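Local coordinates for tail spike protein gp49 (Pseudomonas phage LKA1, PDB 4RU4), which forms the trimeric tailspike of the phage and probably acts as a lyase that degrades the O-specific polysaccharide of the Pseudomonas host, at residues V308-R319 and A335-Y346. Sequence-based numbering, arbitrary orientation.
Sequences VRNVRMRNCTLR and AEDCSYENCTIY
The strands 312-314 and 338-341 run parallel, their axes 4.7 Å apart at closest and their directions 2° apart. Met313 N donates to Ser339 O and Glu341 N to Met313 O. The bonding carries on round the turn, through Asn315 N to Glu341 O and Thr344 N to Cys316 O, to Leu318 N and Thr344 O.

On the inward face, Met313 lies across the Tyr340 ring. Its CG sits over one face, 3.7 Å from the ring centroid, and SD stands above the same ring at a longer Met-aromatic distance. The bend at chi2 (-52°) folds the methionine chain over the ring. Leu318 CD1 comes 3.6 Å from Tyr340 CE2. The Tyr358 ring meets that of Tyr340 with its plane nearly parallel, and Tyr340 OH is held by Asp330 O.

These are two successive coils of a right-handed parallel beta-helix, as in pectate lyases. Like residues fall in register: Asn315 beside Asn342, Cys316 beside Cys343 and Thr317 beside Thr344. The two asparagine side chains point the same way, at a corner between strands.

The opposite face is charged. Arg314 and Glu341 lie side by side, and Arg314 NE makes a nearly straight salt bridge to Glu341 OE1 (2.8 Å, 171°). Water 2 joins Arg314 NH2 to Glu341 OE2. That OE2 also accepts from Ser339 OG and pairs with Arg359. Arg312 is fixed in rotation: NE and NH2 both grip Asn310 OD1, and NH1 reaches Ser339 OG at 3.0 Å. Its NH2 also bridges to Asp337 OD1 (2.9 Å), from above the carboxylate plane; the other oxygen, Asp337 OD2, is hydrogen-bonded to Tyr188 OH. Asn310 OD1 binds Thr344 of the third subunit as well.

At the far end, the Arg319 guanidinium has Tyr346 CE2 over one face, while its NH2 forms a salt bridge to Asp280 of the second subunit.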
ATOM      1  N   VAL B 308     -11.087 -19.919  -3.846  1.00  6.56           N
ATOM      2  CA  VAL B 308     -11.343 -18.517  -3.669  1.00  5.98           C
ATOM      3  C   VAL B 308     -10.142 -17.789  -4.268  1.00  6.71           C
ATOM      4  O   VAL B 308      -9.015 -17.996  -3.798  1.00  8.68           O
ATOM      5  CB  VAL B 308     -11.429 -18.208  -2.164  1.00  8.16           C
ATOM      6  CG1 VAL B 308     -11.499 -16.692  -1.938  1.00  6.12           C
ATOM      7  CG2 VAL B 308     -12.611 -18.943  -1.548  1.00  6.08           C
ATOM      8  N   ARG B 309     -10.361 -16.938  -5.276  1.00  5.79           N
ATOM      9  CA  ARG B 309      -9.224 -16.314  -5.975  1.00  8.35           C
ATOM     10  C   ARG B 309      -9.393 -14.834  -6.264  1.00  8.63           C
ATOM     11  O   ARG B 309     -10.482 -14.401  -6.596  1.00  5.56           O
ATOM     12  CB  ARG B 309      -8.963 -17.030  -7.307  1.00  5.77           C
ATOM     13  CG  ARG B 309      -8.457 -18.474  -7.145  1.00  5.90           C
ATOM     14  CD  ARG B 309      -7.853 -18.925  -8.458  1.00  7.36           C
ATOM     15  NE  ARG B 309      -7.272 -20.275  -8.440  1.00  8.55           N
ATOM     16  CZ  ARG B 309      -7.941 -21.392  -8.707  1.00  6.71           C
ATOM     17  NH1 ARG B 309      -9.249 -21.371  -8.991  1.00  6.30           N
ATOM     18  NH2 ARG B 309      -7.294 -22.549  -8.711  1.00  7.25           N
ATOM     19  N   ASN B 310      -8.287 -14.090  -6.200  1.00  5.61           N
ATOM     20  CA  ASN B 310      -8.276 -12.637  -6.462  1.00  5.32           C
ATOM     21  C   ASN B 310      -9.314 -11.924  -5.622  1.00  8.07           C
ATOM     22  O   ASN B 310      -9.966 -10.989  -6.077  1.00  6.70           O
ATOM     23  CB  ASN B 310      -8.438 -12.276  -7.958  1.00  5.32           C
ATOM     24  CG  ASN B 310      -8.111 -10.792  -8.247  1.00  6.78           C
ATOM     25  OD1 ASN B 310      -7.197 -10.216  -7.651  1.00  6.15           O
ATOM     26  ND2 ASN B 310      -8.908 -10.159  -9.113  1.00  6.43           N
ATOM     27  N   VAL B 311      -9.452 -12.359  -4.373  1.00  8.32           N
ATOM     28  CA  VAL B 311     -10.310 -11.642  -3.430  1.00  6.05           C
ATOM     29  C   VAL B 311      -9.397 -10.821  -2.526  1.00  6.42           C
ATOM     30  O   VAL B 311      -8.429 -11.335  -1.951  1.00  7.84           O
ATOM     31  CB  VAL B 311     -11.265 -12.584  -2.636  1.00  7.51           C
ATOM     32  CG1 VAL B 311     -12.178 -11.765  -1.718  1.00  6.06           C
ATOM     33  CG2 VAL B 311     -12.103 -13.464  -3.609  1.00  5.51           C
ATOM     34  N   ARG B 312      -9.675  -9.519  -2.464  1.00  5.07           N
ATOM     35  CA  ARG B 312      -8.761  -8.573  -1.851  1.00  4.97           C
ATOM     36  C   ARG B 312      -9.448  -7.832  -0.702  1.00  6.70           C
ATOM     37  O   ARG B 312     -10.472  -7.195  -0.911  1.00  5.07           O
ATOM     38  CB  ARG B 312      -8.271  -7.586  -2.922  1.00  6.83           C
ATOM     39  CG  ARG B 312      -7.792  -8.283  -4.180  1.00  7.11           C
ATOM     40  CD  ARG B 312      -6.444  -8.999  -3.912  1.00  8.54           C
ATOM     41  NE  ARG B 312      -5.971  -9.665  -5.125  1.00  9.87           N
ATOM     42  CZ  ARG B 312      -4.810 -10.321  -5.210  1.00  8.21           C
ATOM     43  NH1 ARG B 312      -4.008 -10.409  -4.151  1.00  4.99           N
ATOM     44  NH2 ARG B 312      -4.448 -10.881  -6.358  1.00  7.98           N
ATOM     45  N   MET B 313      -8.885  -7.916   0.512  1.00  4.93           N
ATOM     46  CA  MET B 313      -9.426  -7.177   1.641  1.00  4.91           C
ATOM     47  C   MET B 313      -8.539  -5.950   1.852  1.00 10.14           C
ATOM     48  O   MET B 313      -7.336  -6.085   2.080  1.00 13.83           O
ATOM     49  CB  MET B 313      -9.418  -8.033   2.910  1.00  8.45           C
ATOM     50  CG  MET B 313      -9.793  -9.498   2.709  1.00 16.64           C
ATOM     51  SD  MET B 313     -11.346  -9.754   1.812  1.00 10.33           S
ATOM     52  CE  MET B 313     -11.354 -11.540   1.814  1.00  8.26           C
ATOM     53  N   ARG B 314      -9.126  -4.754   1.810  1.00  7.44           N
ATOM     54  CA  ARG B 314      -8.325  -3.536   1.826  1.00  4.65           C
ATOM     55  C   ARG B 314      -8.911  -2.504   2.756  1.00  4.62           C
ATOM     56  O   ARG B 314     -10.136  -2.346   2.803  1.00  7.62           O
ATOM     57  CB  ARG B 314      -8.269  -2.938   0.424  1.00  8.37           C
ATOM     58  CG  ARG B 314      -7.566  -3.858  -0.592  1.00 11.35           C
ATOM     59  CD  ARG B 314      -7.349  -3.179  -1.930  1.00 15.96           C
ATOM     60  NE  ARG B 314      -6.466  -3.977  -2.778  1.00 18.09           N
ATOM     61  CZ  ARG B 314      -6.808  -4.479  -3.957  1.00 20.11           C
ATOM     62  NH1 ARG B 314      -8.017  -4.271  -4.447  1.00 14.66           N
ATOM     63  NH2 ARG B 314      -5.923  -5.187  -4.646  1.00 26.24           N
ATOM     64  N   ASN B 315      -8.041  -1.795   3.468  1.00  4.57           N
ATOM     65  CA  ASN B 315      -8.467  -0.593   4.209  1.00  4.99           C
ATOM     66  C   ASN B 315      -9.531  -0.884   5.290  1.00  7.72           C
ATOM     67  O   ASN B 315     -10.411  -0.054   5.537  1.00  8.07           O
ATOM     68  CB  ASN B 315      -8.963   0.496   3.239  1.00  7.50           C
ATOM     69  CG  ASN B 315      -7.992   0.742   2.053  1.00 23.94           C
ATOM     70  OD1 ASN B 315      -6.784   0.686   2.210  1.00 22.43           O
ATOM     71  ND2 ASN B 315      -8.542   1.008   0.870  1.00 24.76           N
ATOM     72  N   CYS B 316      -9.437  -2.050   5.930  1.00  8.29           N
ATOM     73  CA  CYS B 316     -10.373  -2.445   6.993  1.00  7.82           C
ATOM     74  C   CYS B 316      -9.728  -2.467   8.369  1.00  7.93           C
ATOM     75  O   CYS B 316      -8.506  -2.600   8.489  1.00  8.64           O
ATOM     76  CB  CYS B 316     -10.933  -3.848   6.728  1.00 10.56           C
ATOM     77  SG  CYS B 316     -11.908  -4.009   5.196  1.00 11.22           S
ATOM     78  N   THR B 317     -10.549  -2.349   9.404  1.00  4.81           N
ATOM     79  CA  THR B 317     -10.129  -2.646  10.780  1.00  5.24           C
ATOM     80  C   THR B 317     -10.923  -3.869  11.234  1.00  6.63           C
ATOM     81  O   THR B 317     -12.170  -3.891  11.133  1.00  7.09           O
ATOM     82  CB  THR B 317     -10.386  -1.457  11.759  1.00  8.16           C
ATOM     83  OG1 THR B 317      -9.481  -0.397  11.446  1.00  9.49           O
ATOM     84  CG2 THR B 317     -10.122  -1.871  13.220  1.00  8.60           C
ATOM     85  N   LEU B 318     -10.210  -4.886  11.699  1.00  5.00           N
ATOM     86  CA  LEU B 318     -10.806  -6.163  12.046  1.00  7.20           C
ATOM     87  C   LEU B 318     -10.481  -6.488  13.510  1.00  5.16           C
ATOM     88  O   LEU B 318      -9.339  -6.274  13.961  1.00  9.13           O
ATOM     89  CB  LEU B 318     -10.255  -7.290  11.137  1.00  6.56           C
ATOM     90  CG  LEU B 318     -10.234  -7.010   9.616  1.00 10.71           C
ATOM     91  CD1 LEU B 318      -9.723  -8.279   8.883  1.00 15.66           C
ATOM     92  CD2 LEU B 318     -11.606  -6.655   9.119  1.00 14.56           C
ATOM     93  N   ARG B 319     -11.473  -6.998  14.223  1.00  5.27           N
ATOM     94  CA  ARG B 319     -11.326  -7.480  15.608  1.00  5.35           C
ATOM     95  C   ARG B 319     -12.048  -8.808  15.786  1.00  7.65           C
ATOM     96  O   ARG B 319     -13.055  -9.077  15.112  1.00  7.63           O
ATOM     97  CB  ARG B 319     -11.907  -6.471  16.603  1.00  5.36           C
ATOM     98  CG  ARG B 319     -11.172  -5.121  16.656  1.00  5.25           C
ATOM     99  CD  ARG B 319     -11.935  -4.126  17.592  1.00  8.90           C
ATOM    100  NE  ARG B 319     -11.158  -2.905  17.844  1.00  6.99           N
ATOM    101  CZ  ARG B 319     -11.203  -1.807  17.091  1.00  6.80           C
ATOM    102  NH1 ARG B 319     -11.977  -1.752  16.004  1.00  5.88           N
ATOM    103  NH2 ARG B 319     -10.452  -0.753  17.412  1.00  5.61           N
ATOM    104  N   ALA B 335      -7.785 -21.083  -0.797  1.00  6.71           N
ATOM    105  CA  ALA B 335      -7.571 -19.732  -1.297  1.00  5.93           C
ATOM    106  C   ALA B 335      -6.337 -19.742  -2.185  1.00  9.14           C
ATOM    107  O   ALA B 335      -5.369 -20.420  -1.871  1.00  8.54           O
ATOM    108  CB  ALA B 335      -7.369 -18.734  -0.126  1.00  6.15           C
ATOM    109  N   GLU B 336      -6.367 -19.006  -3.292  1.00  7.52           N
ATOM    110  CA  GLU B 336      -5.152 -18.779  -4.091  1.00  7.79           C
ATOM    111  C   GLU B 336      -5.101 -17.345  -4.573  1.00  8.82           C
ATOM    112  O   GLU B 336      -6.099 -16.861  -5.112  1.00  6.14           O
ATOM    113  CB  GLU B 336      -5.084 -19.723  -5.290  1.00  8.31           C
ATOM    114  CG  GLU B 336      -4.027 -19.327  -6.316  1.00 10.91           C
ATOM    115  CD  GLU B 336      -3.790 -20.370  -7.406  1.00  9.21           C
ATOM    116  OE1 GLU B 336      -4.674 -21.201  -7.678  1.00 11.57           O
ATOM    117  OE2 GLU B 336      -2.698 -20.350  -8.004  1.00 12.61           O
ATOM    118  N   ASP B 337      -3.964 -16.661  -4.395  1.00  5.52           N
ATOM    119  CA  ASP B 337      -3.808 -15.336  -4.991  1.00  6.38           C
ATOM    120  C   ASP B 337      -4.806 -14.390  -4.333  1.00  5.72           C
ATOM    121  O   ASP B 337      -5.594 -13.725  -4.995  1.00  6.58           O
ATOM    122  CB  ASP B 337      -4.023 -15.368  -6.523  1.00  7.39           C
ATOM    123  CG  ASP B 337      -3.638 -14.054  -7.202  1.00  9.77           C
ATOM    124  OD1 ASP B 337      -2.839 -13.281  -6.625  1.00  9.05           O
ATOM    125  OD2 ASP B 337      -4.133 -13.789  -8.322  1.00 11.91           O
ATOM    126  N   CYS B 338      -4.797 -14.359  -3.009  1.00  6.86           N
ATOM    127  CA  CYS B 338      -5.653 -13.424  -2.281  1.00  5.25           C
ATOM    128  C   CYS B 338      -4.787 -12.644  -1.301  1.00  5.15           C
ATOM    129  O   CYS B 338      -3.671 -13.061  -0.993  1.00  5.85           O
ATOM    130  CB  CYS B 338      -6.704 -14.190  -1.490  1.00  6.73           C
ATOM    131  SG  CYS B 338      -7.956 -15.023  -2.476  1.00  7.67           S
ATOM    132  N   SER B 339      -5.306 -11.532  -0.761  1.00  7.69           N
ATOM    133  CA  SER B 339      -4.500 -10.728   0.159  1.00  5.63           C
ATOM    134  C   SER B 339      -5.326  -9.849   1.079  1.00  5.77           C
ATOM    135  O   SER B 339      -6.505  -9.556   0.791  1.00  4.97           O
ATOM    136  CB  SER B 339      -3.499  -9.829  -0.612  1.00  5.64           C
ATOM    137  OG  SER B 339      -4.153  -8.986  -1.570  1.00  5.22           O
ATOM    138  N   TYR B 340      -4.700  -9.468   2.201  1.00  6.16           N
ATOM    139  CA  TYR B 340      -5.136  -8.326   3.029  1.00  7.78           C
ATOM    140  C   TYR B 340      -4.106  -7.209   2.794  1.00  8.36           C
ATOM    141  O   TYR B 340      -2.901  -7.457   2.796  1.00  9.15           O
ATOM    142  CB  TYR B 340      -5.185  -8.682   4.533  1.00  4.88           C
ATOM    143  CG  TYR B 340      -6.322  -9.613   4.937  1.00  8.53           C
ATOM    144  CD1 TYR B 340      -6.244 -10.972   4.716  1.00  7.74           C
ATOM    145  CD2 TYR B 340      -7.474  -9.117   5.553  1.00  7.87           C
ATOM    146  CE1 TYR B 340      -7.305 -11.835   5.073  1.00  7.80           C
ATOM    147  CE2 TYR B 340      -8.526  -9.976   5.921  1.00  6.13           C
ATOM    148  CZ  TYR B 340      -8.424 -11.322   5.677  1.00  8.13           C
ATOM    149  OH  TYR B 340      -9.449 -12.172   6.008  1.00 12.55           O
ATOM    150  N   GLU B 341      -4.573  -5.979   2.608  1.00  4.68           N
ATOM    151  CA  GLU B 341      -3.690  -4.853   2.332  1.00  4.83           C
ATOM    152  C   GLU B 341      -4.217  -3.633   3.091  1.00  6.64           C
ATOM    153  O   GLU B 341      -5.428  -3.389   3.097  1.00  6.47           O
ATOM    154  CB  GLU B 341      -3.702  -4.557   0.821  1.00  8.95           C
ATOM    155  CG  GLU B 341      -3.183  -5.780   0.034  1.00 13.25           C
ATOM    156  CD  GLU B 341      -3.364  -5.721  -1.476  1.00 22.32           C
ATOM    157  OE1 GLU B 341      -3.935  -4.734  -1.986  1.00 21.87           O
ATOM    158  OE2 GLU B 341      -2.948  -6.710  -2.145  1.00 26.92           O
ATOM    159  N   ASN B 342      -3.311  -2.907   3.739  1.00  4.50           N
ATOM    160  CA  ASN B 342      -3.674  -1.693   4.470  1.00  4.46           C
ATOM    161  C   ASN B 342      -4.764  -1.950   5.492  1.00  8.17           C
ATOM    162  O   ASN B 342      -5.681  -1.149   5.603  1.00  9.61           O
ATOM    163  CB  ASN B 342      -4.143  -0.590   3.531  1.00  4.42           C
ATOM    164  CG  ASN B 342      -3.108  -0.234   2.468  1.00 18.76           C
ATOM    165  OD1 ASN B 342      -3.395  -0.279   1.281  1.00 25.33           O
ATOM    166  ND2 ASN B 342      -1.927   0.134   2.892  1.00 14.37           N
ATOM    167  N   CYS B 343      -4.657  -3.056   6.219  1.00  4.57           N
ATOM    168  CA  CYS B 343      -5.629  -3.408   7.250  1.00  7.25           C
ATOM    169  C   CYS B 343      -5.013  -3.332   8.636  1.00  9.99           C
ATOM    170  O   CYS B 343      -3.825  -3.654   8.818  1.00  9.04           O
ATOM    171  CB  CYS B 343      -6.159  -4.836   7.009  1.00  6.69           C
ATOM    172  SG  CYS B 343      -7.253  -4.956   5.561  1.00  9.87           S
ATOM    173  N   THR B 344      -5.817  -2.912   9.610  1.00  4.67           N
ATOM    174  CA  THR B 344      -5.468  -3.056  11.009  1.00  6.04           C
ATOM    175  C   THR B 344      -6.140  -4.347  11.499  1.00  8.10           C
ATOM    176  O   THR B 344      -7.369  -4.485  11.450  1.00  7.97           O
ATOM    177  CB  THR B 344      -5.954  -1.837  11.838  1.00  5.52           C
ATOM    178  OG1 THR B 344      -5.369  -0.639  11.302  1.00  6.34           O
ATOM    179  CG2 THR B 344      -5.556  -1.987  13.342  1.00  4.98           C
ATOM    180  N   ILE B 345      -5.329  -5.308  11.930  1.00  4.83           N
ATOM    181  CA  ILE B 345      -5.842  -6.619  12.328  1.00  7.57           C
ATOM    182  C   ILE B 345      -5.505  -6.898  13.788  1.00  9.30           C
ATOM    183  O   ILE B 345      -4.352  -7.177  14.129  1.00  7.73           O
ATOM    184  CB  ILE B 345      -5.261  -7.753  11.420  1.00  4.98           C
ATOM    185  CG1 ILE B 345      -5.547  -7.440   9.937  1.00  4.93           C
ATOM    186  CG2 ILE B 345      -5.819  -9.160  11.832  1.00  5.07           C
ATOM    187  CD1 ILE B 345      -4.856  -8.386   8.932  1.00  4.92           C
ATOM    188  N   TYR B 346      -6.505  -6.775  14.666  1.00  5.45           N
ATOM    189  CA  TYR B 346      -6.300  -7.134  16.059  1.00  5.10           C
ATOM    190  C   TYR B 346      -6.624  -8.600  16.219  1.00 10.28           C
ATOM    191  O   TYR B 346      -7.749  -8.998  15.928  1.00  8.62           O
ATOM    192  CB  TYR B 346      -7.261  -6.349  16.953  1.00  5.14           C
ATOM    193  CG  TYR B 346      -6.981  -4.859  16.950  1.00  5.05           C
ATOM    194  CD1 TYR B 346      -5.982  -4.332  17.740  1.00  5.01           C
ATOM    195  CD2 TYR B 346      -7.735  -3.982  16.155  1.00  5.00           C
ATOM    196  CE1 TYR B 346      -5.737  -2.935  17.775  1.00  7.90           C
ATOM    197  CE2 TYR B 346      -7.516  -2.610  16.178  1.00  6.92           C
ATOM    198  CZ  TYR B 346      -6.507  -2.088  16.986  1.00  9.50           C
ATOM    199  OH  TYR B 346      -6.278  -0.724  17.008  1.00  8.67           O
TER
HETATM  200  O   HOH W   1      -1.084 -10.988  -4.896  1.00 16.66           O
HETATM  201  O   HOH W   2      -2.887  -5.699  -4.735  1.00 20.39           O
HETATM  202  O   HOH W   3      -6.875  -0.027   8.924  1.00 32.66           O
HETATM  203  O   HOH W   4      -8.084  -0.233  19.064  1.00  7.93           O